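Local coordinates for ABC transporter periplasmic-binding protein YtfQ (Mycobacterium smegmatis, PDB 6HB0), which probably binds a sugar, apparently L-arabinofuranose, as the periplasmic solute-binding component of an ABC transporter, at residues L93-D107 with Q113-D125. Sequence-based numbering, arbitrary orientation.
Sequences LQETKNAGIPVILTD and QDTDVYKTFIGAD. With ZN (zinc ion), chain H.
L105 sets its methyl CD1 squarely over one face of the Y118 ring, 3.4 Å from the centroid and 7° off the normal, a CH-pi contact. Y118 reaches this place because its CG stands between its own backbone N and carbonyl carbon (chi1 63°), which brings the ring over the L105 side chain. F121, on the same side of the sheet, lays its CD1 edge beside L105 CB. On the opposite face I104 CG2 meets the methyls of T120 and I122, where helix 269-279 packs. Between these layers run parallel strands 103-106 and 120-122, neighbours in the parallel sheet of one lobe of this periplasmic binding protein; their ladder includes L105 N to T120 O at 2.8 Å and I122 N to L105 O at 2.9 Å. K119 N, next to T120, makes a nearly straight hydrogen bond (172°) to V103 O. Farther out, V117 crosses L93 of helix 90-98 at about a right angle, CB to CB 3.8 Å, and a water links their carbonyls. At the polar edge, Q94 NE2 donates to D114 OD2 (3.0 Å) from above the carboxylate plane, while D114 OD1 binds zinc at 2.1 Å; four waters also bind the zinc ion, and D90 lies close by.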
ATOM      1  N   LEU A  93      -8.373 -13.286 -20.450  1.00 30.89           N
ATOM      2  CA  LEU A  93      -8.163 -14.354 -19.474  1.00 32.85           C
ATOM      3  C   LEU A  93      -8.691 -15.714 -19.958  1.00 36.83           C
ATOM      4  O   LEU A  93      -8.151 -16.745 -19.589  1.00 31.72           O
ATOM      5  CB  LEU A  93      -8.770 -13.981 -18.138  1.00 31.23           C
ATOM      6  CG  LEU A  93      -8.025 -12.827 -17.413  1.00 31.29           C
ATOM      7  CD1 LEU A  93      -8.660 -12.492 -16.079  1.00 31.26           C
ATOM      8  CD2 LEU A  93      -6.558 -13.067 -17.225  1.00 35.30           C
ATOM      9  N   GLN A  94      -9.726 -15.724 -20.790  1.00 37.77           N
ATOM     10  CA  GLN A  94     -10.128 -16.956 -21.465  1.00 39.15           C
ATOM     11  C   GLN A  94      -9.093 -17.421 -22.430  1.00 38.90           C
ATOM     12  O   GLN A  94      -8.851 -18.641 -22.511  1.00 40.46           O
ATOM     13  CB  GLN A  94     -11.484 -16.840 -22.165  1.00 41.37           C
ATOM     14  CG  GLN A  94     -12.641 -16.794 -21.173  1.00 42.90           C
ATOM     15  CD  GLN A  94     -12.821 -18.092 -20.387  1.00 44.67           C
ATOM     16  OE1 GLN A  94     -12.634 -19.168 -20.908  1.00 49.28           O
ATOM     17  NE2 GLN A  94     -13.235 -17.972 -19.133  1.00 43.98           N
ATOM     18  N   GLU A  95      -8.457 -16.481 -23.126  1.00 39.92           N
ATOM     19  CA  GLU A  95      -7.355 -16.812 -24.036  1.00 42.61           C
ATOM     20  C   GLU A  95      -6.136 -17.385 -23.297  1.00 41.22           C
ATOM     21  O   GLU A  95      -5.450 -18.308 -23.818  1.00 37.14           O
ATOM     22  CB  GLU A  95      -6.955 -15.623 -24.907  1.00 45.04           C
ATOM     23  CG  GLU A  95      -8.048 -15.169 -25.867  1.00 48.11           C
ATOM     24  CD  GLU A  95      -7.862 -13.744 -26.417  1.00 57.42           C
ATOM     25  OE1 GLU A  95      -6.715 -13.282 -26.571  1.00 60.18           O
ATOM     26  OE2 GLU A  95      -8.879 -13.086 -26.742  1.00 65.82           O
ATOM     27  N   THR A  96      -5.843 -16.877 -22.098  1.00 38.33           N
ATOM     28  CA  THR A  96      -4.741 -17.467 -21.347  1.00 35.62           C
ATOM     29  C   THR A  96      -5.122 -18.861 -20.864  1.00 35.46           C
ATOM     30  O   THR A  96      -4.327 -19.794 -20.915  1.00 35.94           O
ATOM     31  CB  THR A  96      -4.265 -16.591 -20.174  1.00 38.65           C
ATOM     32  OG1 THR A  96      -5.373 -16.261 -19.334  1.00 40.89           O
ATOM     33  CG2 THR A  96      -3.691 -15.332 -20.704  1.00 39.70           C
ATOM     34  N   LYS A  97      -6.335 -19.015 -20.391  1.00 35.63           N
ATOM     35  CA  LYS A  97      -6.766 -20.279 -19.882  1.00 38.70           C
ATOM     36  C   LYS A  97      -6.760 -21.296 -21.025  1.00 44.78           C
ATOM     37  O   LYS A  97      -6.247 -22.399 -20.853  1.00 44.83           O
ATOM     38  CB  LYS A  97      -8.125 -20.133 -19.252  1.00 40.74           C
ATOM     39  CG  LYS A  97      -8.861 -21.408 -18.927  1.00 48.20           C
ATOM     40  CD  LYS A  97     -10.192 -21.023 -18.285  1.00 49.19           C
ATOM     41  CE  LYS A  97     -10.592 -21.896 -17.127  1.00 53.10           C
ATOM     42  NZ  LYS A  97     -11.141 -23.161 -17.685  1.00 59.63           N
ATOM     43  N   ASN A  98      -7.248 -20.912 -22.198  1.00 44.56           N
ATOM     44  CA  ASN A  98      -7.233 -21.814 -23.364  1.00 46.98           C
ATOM     45  C   ASN A  98      -5.805 -22.183 -23.786  1.00 47.92           C
ATOM     46  O   ASN A  98      -5.589 -23.280 -24.285  1.00 41.67           O
ATOM     47  CB  ASN A  98      -7.921 -21.210 -24.586  1.00 48.21           C
ATOM     48  CG  ASN A  98      -9.405 -21.037 -24.412  1.00 47.61           C
ATOM     49  OD1 ASN A  98     -10.033 -21.639 -23.550  1.00 49.88           O
ATOM     50  ND2 ASN A  98      -9.977 -20.202 -25.255  1.00 51.56           N
ATOM     51  N   ALA A  99      -4.845 -21.275 -23.617  1.00 42.45           N
ATOM     52  CA  ALA A  99      -3.444 -21.602 -23.906  1.00 40.60           C
ATOM     53  C   ALA A  99      -2.734 -22.348 -22.766  1.00 39.35           C
ATOM     54  O   ALA A  99      -1.567 -22.647 -22.892  1.00 40.92           O
ATOM     55  CB  ALA A  99      -2.669 -20.367 -24.267  1.00 38.31           C
ATOM     56  N   GLY A 100      -3.448 -22.653 -21.684  1.00 36.47           N
ATOM     57  CA  GLY A 100      -2.899 -23.366 -20.533  1.00 39.32           C
ATOM     58  C   GLY A 100      -1.831 -22.592 -19.746  1.00 38.08           C
ATOM     59  O   GLY A 100      -0.986 -23.182 -19.094  1.00 33.14           O
ATOM     60  N   ILE A 101      -1.858 -21.267 -19.821  1.00 36.68           N
ATOM     61  CA  ILE A 101      -0.910 -20.431 -19.120  1.00 34.95           C
ATOM     62  C   ILE A 101      -1.574 -19.865 -17.847  1.00 34.26           C
ATOM     63  O   ILE A 101      -2.556 -19.104 -17.919  1.00 31.01           O
ATOM     64  CB  ILE A 101      -0.439 -19.300 -20.008  1.00 34.10           C
ATOM     65  CG1 ILE A 101       0.240 -19.881 -21.256  1.00 36.98           C
ATOM     66  CG2 ILE A 101       0.569 -18.448 -19.279  1.00 33.88           C
ATOM     67  CD1 ILE A 101       0.648 -18.853 -22.271  1.00 35.35           C
ATOM     68  N   PRO A 102      -1.040 -20.227 -16.678  1.00 32.76           N
ATOM     69  CA  PRO A 102      -1.596 -19.651 -15.434  1.00 28.51           C
ATOM     70  C   PRO A 102      -1.342 -18.172 -15.333  1.00 28.60           C
ATOM     71  O   PRO A 102      -0.332 -17.677 -15.828  1.00 27.90           O
ATOM     72  CB  PRO A 102      -0.802 -20.348 -14.326  1.00 32.70           C
ATOM     73  CG  PRO A 102      -0.024 -21.451 -14.981  1.00 33.50           C
ATOM     74  CD  PRO A 102       0.111 -21.134 -16.423  1.00 31.93           C
ATOM     75  N   VAL A 103      -2.230 -17.482 -14.647  1.00 30.87           N
ATOM     76  CA  VAL A 103      -2.165 -16.053 -14.448  1.00 28.56           C
ATOM     77  C   VAL A 103      -2.157 -15.647 -12.985  1.00 27.37           C
ATOM     78  O   VAL A 103      -2.940 -16.125 -12.201  1.00 29.81           O
ATOM     79  CB  VAL A 103      -3.375 -15.404 -15.084  1.00 27.27           C
ATOM     80  CG1 VAL A 103      -3.411 -13.889 -14.751  1.00 27.94           C
ATOM     81  CG2 VAL A 103      -3.253 -15.633 -16.609  1.00 29.13           C
ATOM     82  N   ILE A 104      -1.293 -14.702 -12.650  1.00 26.17           N
ATOM     83  CA  ILE A 104      -1.212 -14.137 -11.331  1.00 25.87           C
ATOM     84  C   ILE A 104      -1.471 -12.649 -11.461  1.00 26.67           C
ATOM     85  O   ILE A 104      -0.817 -11.964 -12.265  1.00 29.48           O
ATOM     86  CB  ILE A 104       0.205 -14.319 -10.751  1.00 27.24           C
ATOM     87  CG1 ILE A 104       0.529 -15.803 -10.659  1.00 29.17           C
ATOM     88  CG2 ILE A 104       0.327 -13.665  -9.391  1.00 28.73           C
ATOM     89  CD1 ILE A 104       1.880 -16.037 -10.047  1.00 29.72           C
ATOM     90  N   LEU A 105      -2.390 -12.146 -10.645  1.00 28.10           N
ATOM     91  CA  LEU A 105      -2.654 -10.685 -10.566  1.00 29.71           C
ATOM     92  C   LEU A 105      -1.891 -10.026  -9.461  1.00 29.72           C
ATOM     93  O   LEU A 105      -1.830 -10.562  -8.345  1.00 27.99           O
ATOM     94  CB  LEU A 105      -4.129 -10.461 -10.302  1.00 30.27           C
ATOM     95  CG  LEU A 105      -5.050 -11.041 -11.357  1.00 33.63           C
ATOM     96  CD1 LEU A 105      -6.493 -10.831 -11.006  1.00 33.60           C
ATOM     97  CD2 LEU A 105      -4.734 -10.462 -12.723  1.00 38.47           C
ATOM     98  N   THR A 106      -1.348  -8.841  -9.737  1.00 27.18           N
ATOM     99  CA  THR A 106      -0.661  -8.100  -8.722  1.00 30.52           C
ATOM    100  C   THR A 106      -1.248  -6.699  -8.561  1.00 30.92           C
ATOM    101  O   THR A 106      -1.750  -6.069  -9.516  1.00 33.56           O
ATOM    102  CB  THR A 106       0.841  -7.970  -9.020  1.00 32.46           C
ATOM    103  OG1 THR A 106       1.019  -7.170 -10.179  1.00 38.19           O
ATOM    104  CG2 THR A 106       1.481  -9.307  -9.300  1.00 35.35           C
ATOM    105  N   ASP A 107      -1.159  -6.207  -7.341  1.00 31.39           N
ATOM    106  CA  ASP A 107      -1.403  -4.786  -6.990  1.00 33.68           C
ATOM    107  C   ASP A 107      -2.894  -4.372  -6.963  1.00 35.88           C
ATOM    108  O   ASP A 107      -3.332  -3.743  -5.999  1.00 36.69           O
ATOM    109  CB  ASP A 107      -0.600  -3.785  -7.866  1.00 38.03           C
ATOM    110  CG  ASP A 107       0.909  -4.151  -8.013  1.00 45.51           C
ATOM    111  OD1 ASP A 107       1.642  -4.252  -6.957  1.00 42.66           O
ATOM    112  OD2 ASP A 107       1.366  -4.297  -9.208  1.00 47.57           O
ATOM    113  N   GLN A 113     -16.603 -11.976 -14.252  1.00 34.22           N
ATOM    114  CA  GLN A 113     -17.871 -12.683 -14.328  1.00 37.77           C
ATOM    115  C   GLN A 113     -17.631 -14.199 -14.604  1.00 41.88           C
ATOM    116  O   GLN A 113     -18.573 -14.907 -14.916  1.00 45.30           O
ATOM    117  CB  GLN A 113     -18.757 -12.067 -15.417  1.00 40.58           C
ATOM    118  CG  GLN A 113     -18.818 -10.530 -15.451  1.00 42.37           C
ATOM    119  CD  GLN A 113     -19.541  -9.970 -14.251  1.00 47.07           C
ATOM    120  OE1 GLN A 113     -20.592 -10.494 -13.842  1.00 48.07           O
ATOM    121  NE2 GLN A 113     -19.002  -8.907 -13.675  1.00 39.26           N
ATOM    122  N   ASP A 114     -16.384 -14.672 -14.539  1.00 37.96           N
ATOM    123  CA  ASP A 114     -16.041 -16.059 -14.903  1.00 40.86           C
ATOM    124  C   ASP A 114     -15.438 -16.683 -13.679  1.00 43.22           C
ATOM    125  O   ASP A 114     -15.217 -16.021 -12.655  1.00 43.90           O
ATOM    126  CB  ASP A 114     -15.013 -16.126 -16.035  1.00 43.15           C
ATOM    127  CG  ASP A 114     -15.558 -15.675 -17.357  1.00 43.37           C
ATOM    128  OD1 ASP A 114     -16.800 -15.489 -17.465  1.00 44.09           O
ATOM    129  OD2 ASP A 114     -14.743 -15.519 -18.296  1.00 45.35           O
ATOM    130  N   THR A 115     -15.232 -17.986 -13.756  1.00 50.95           N
ATOM    131  CA  THR A 115     -14.657 -18.738 -12.636  1.00 52.40           C
ATOM    132  C   THR A 115     -13.243 -19.175 -13.011  1.00 49.46           C
ATOM    133  O   THR A 115     -12.960 -19.578 -14.161  1.00 47.00           O
ATOM    134  CB  THR A 115     -15.513 -19.973 -12.274  1.00 58.31           C
ATOM    135  OG1 THR A 115     -15.829 -20.686 -13.473  1.00 59.79           O
ATOM    136  CG2 THR A 115     -16.796 -19.560 -11.582  1.00 54.04           C
ATOM    137  N   ASP A 116     -12.340 -19.078 -12.040  1.00 53.37           N
ATOM    138  CA  ASP A 116     -10.979 -19.627 -12.183  1.00 53.01           C
ATOM    139  C   ASP A 116     -10.307 -19.084 -13.467  1.00 53.12           C
ATOM    140  O   ASP A 116      -9.802 -19.842 -14.335  1.00 52.07           O
ATOM    141  CB  ASP A 116     -11.007 -21.161 -12.179  1.00 60.40           C
ATOM    142  CG  ASP A 116     -11.525 -21.768 -10.838  1.00 66.18           C
ATOM    143  OD1 ASP A 116     -11.538 -21.090  -9.770  1.00 70.20           O
ATOM    144  OD2 ASP A 116     -11.918 -22.958 -10.874  1.00 75.10           O
ATOM    145  N   VAL A 117     -10.357 -17.770 -13.622  1.00 48.69           N
ATOM    146  CA  VAL A 117      -9.611 -17.142 -14.747  1.00 45.33           C
ATOM    147  C   VAL A 117      -8.232 -16.608 -14.317  1.00 38.35           C
ATOM    148  O   VAL A 117      -7.399 -16.178 -15.161  1.00 36.64           O
ATOM    149  CB  VAL A 117     -10.454 -16.084 -15.513  1.00 46.71           C
ATOM    150  CG1 VAL A 117     -11.344 -16.787 -16.533  1.00 51.82           C
ATOM    151  CG2 VAL A 117     -11.253 -15.233 -14.562  1.00 40.93           C
ATOM    152  N   TYR A 118      -7.969 -16.614 -13.013  1.00 33.37           N
ATOM    153  CA  TYR A 118      -6.605 -16.363 -12.543  1.00 30.95           C
ATOM    154  C   TYR A 118      -6.375 -17.210 -11.318  1.00 30.75           C
ATOM    155  O   TYR A 118      -7.309 -17.657 -10.696  1.00 31.93           O
ATOM    156  CB  TYR A 118      -6.360 -14.855 -12.278  1.00 33.78           C
ATOM    157  CG  TYR A 118      -7.220 -14.286 -11.188  1.00 32.42           C
ATOM    158  CD1 TYR A 118      -8.511 -13.756 -11.449  1.00 36.38           C
ATOM    159  CD2 TYR A 118      -6.765 -14.299  -9.893  1.00 33.68           C
ATOM    160  CE1 TYR A 118      -9.290 -13.248 -10.405  1.00 39.52           C
ATOM    161  CE2 TYR A 118      -7.527 -13.793  -8.853  1.00 37.23           C
ATOM    162  CZ  TYR A 118      -8.781 -13.274  -9.103  1.00 41.35           C
ATOM    163  OH  TYR A 118      -9.460 -12.800  -8.000  1.00 39.01           O
ATOM    164  N   LYS A 119      -5.122 -17.428 -10.988  1.00 30.23           N
ATOM    165  CA  LYS A 119      -4.778 -18.339  -9.893  1.00 31.54           C
ATOM    166  C   LYS A 119      -4.763 -17.605  -8.574  1.00 29.60           C
ATOM    167  O   LYS A 119      -5.224 -18.103  -7.586  1.00 30.52           O
ATOM    168  CB  LYS A 119      -3.380 -18.914 -10.135  1.00 31.26           C
ATOM    169  CG  LYS A 119      -3.269 -19.865 -11.307  1.00 34.93           C
ATOM    170  CD  LYS A 119      -4.355 -20.920 -11.339  1.00 35.13           C
ATOM    171  CE  LYS A 119      -3.957 -22.056 -12.253  1.00 39.18           C
ATOM    172  NZ  LYS A 119      -5.086 -22.979 -12.500  1.00 41.61           N
ATOM    173  N   THR A 120      -4.211 -16.407  -8.563  1.00 29.82           N
ATOM    174  CA  THR A 120      -4.080 -15.676  -7.327  1.00 30.57           C
ATOM    175  C   THR A 120      -3.887 -14.208  -7.552  1.00 30.82           C
ATOM    176  O   THR A 120      -3.489 -13.770  -8.639  1.00 29.94           O
ATOM    177  CB  THR A 120      -2.955 -16.256  -6.366  1.00 34.84           C
ATOM    178  OG1 THR A 120      -3.183 -15.748  -5.052  1.00 36.18           O
ATOM    179  CG2 THR A 120      -1.564 -15.897  -6.774  1.00 35.03           C
ATOM    180  N   PHE A 121      -4.245 -13.462  -6.521  1.00 30.60           N
ATOM    181  CA  PHE A 121      -4.101 -12.030  -6.465  1.00 30.42           C
ATOM    182  C   PHE A 121      -3.193 -11.715  -5.285  1.00 28.16           C
ATOM    183  O   PHE A 121      -3.422 -12.220  -4.191  1.00 31.02           O
ATOM    184  CB  PHE A 121      -5.465 -11.348  -6.216  1.00 31.93           C
ATOM    185  CG  PHE A 121      -5.330  -9.915  -5.831  1.00 35.16           C
ATOM    186  CD1 PHE A 121      -4.767  -9.009  -6.720  1.00 38.40           C
ATOM    187  CD2 PHE A 121      -5.668  -9.489  -4.582  1.00 40.80           C
ATOM    188  CE1 PHE A 121      -4.590  -7.693  -6.369  1.00 37.78           C
ATOM    189  CE2 PHE A 121      -5.507  -8.143  -4.221  1.00 41.95           C
ATOM    190  CZ  PHE A 121      -4.964  -7.239  -5.135  1.00 38.13           C
ATOM    191  N   ILE A 122      -2.214 -10.876  -5.508  1.00 27.28           N
ATOM    192  CA  ILE A 122      -1.305 -10.375  -4.504  1.00 29.84           C
ATOM    193  C   ILE A 122      -1.343  -8.859  -4.485  1.00 28.30           C
ATOM    194  O   ILE A 122      -0.927  -8.214  -5.461  1.00 30.24           O
ATOM    195  CB  ILE A 122       0.176 -10.749  -4.804  1.00 33.62           C
ATOM    196  CG1 ILE A 122       0.337 -12.187  -5.247  1.00 34.84           C
ATOM    197  CG2 ILE A 122       0.993 -10.523  -3.551  1.00 35.47           C
ATOM    198  CD1 ILE A 122       1.670 -12.392  -5.922  1.00 38.31           C
ATOM    199  N   GLY A 123      -1.803  -8.263  -3.393  1.00 27.35           N
ATOM    200  CA  GLY A 123      -1.787  -6.790  -3.293  1.00 30.11           C
ATOM    201  C   GLY A 123      -2.047  -6.279  -1.893  1.00 31.46           C
ATOM    202  O   GLY A 123      -2.413  -7.060  -1.040  1.00 29.38           O
ATOM    203  N   ALA A 124      -1.883  -4.969  -1.697  1.00 32.06           N
ATOM    204  CA  ALA A 124      -2.037  -4.367  -0.392  1.00 34.43           C
ATOM    205  C   ALA A 124      -3.503  -4.274  -0.022  1.00 33.41           C
ATOM    206  O   ALA A 124      -4.359  -4.244  -0.899  1.00 30.17           O
ATOM    207  CB  ALA A 124      -1.413  -2.988  -0.348  1.00 31.80           C
ATOM    208  N   ASP A 125      -3.757  -4.258   1.284  1.00 30.98           N
ATOM    209  CA  ASP A 125      -5.074  -4.101   1.849  1.00 29.42           C
ATOM    210  C   ASP A 125      -5.269  -2.725   2.533  1.00 27.62           C
ATOM    211  O   ASP A 125      -4.850  -2.509   3.690  1.00 26.68           O
ATOM    212  CB  ASP A 125      -5.243  -5.180   2.887  1.00 30.93           C
ATOM    213  CG  ASP A 125      -6.697  -5.330   3.380  1.00 32.92           C
ATOM    214  OD1 ASP A 125      -7.527  -4.410   3.212  1.00 29.01           O
ATOM    215  OD2 ASP A 125      -6.977  -6.384   3.973  1.00 34.75           O
TER
HETATM  216 ZN    ZN H 406     -17.796 -14.647 -19.161  1.00 55.46          ZN
HETATM  217  O   HOH W   1      -6.564 -17.236 -17.440  1.00 42.33           O
HETATM  218  O   HOH W   2      -4.665  -3.937  -3.446  1.00 46.34           O
HETATM  219  O   HOH W   3     -19.460 -14.809 -17.635  1.00 46.16           O
HETATM  220  O   HOH W   4     -17.084 -12.329 -18.772  1.00 39.64           O
HETATM  221  O   HOH W   5     -16.263 -14.789 -20.080  1.00 40.38           O
HETATM  222  O   HOH W   6     -17.963 -16.820 -19.483  1.00 55.25           O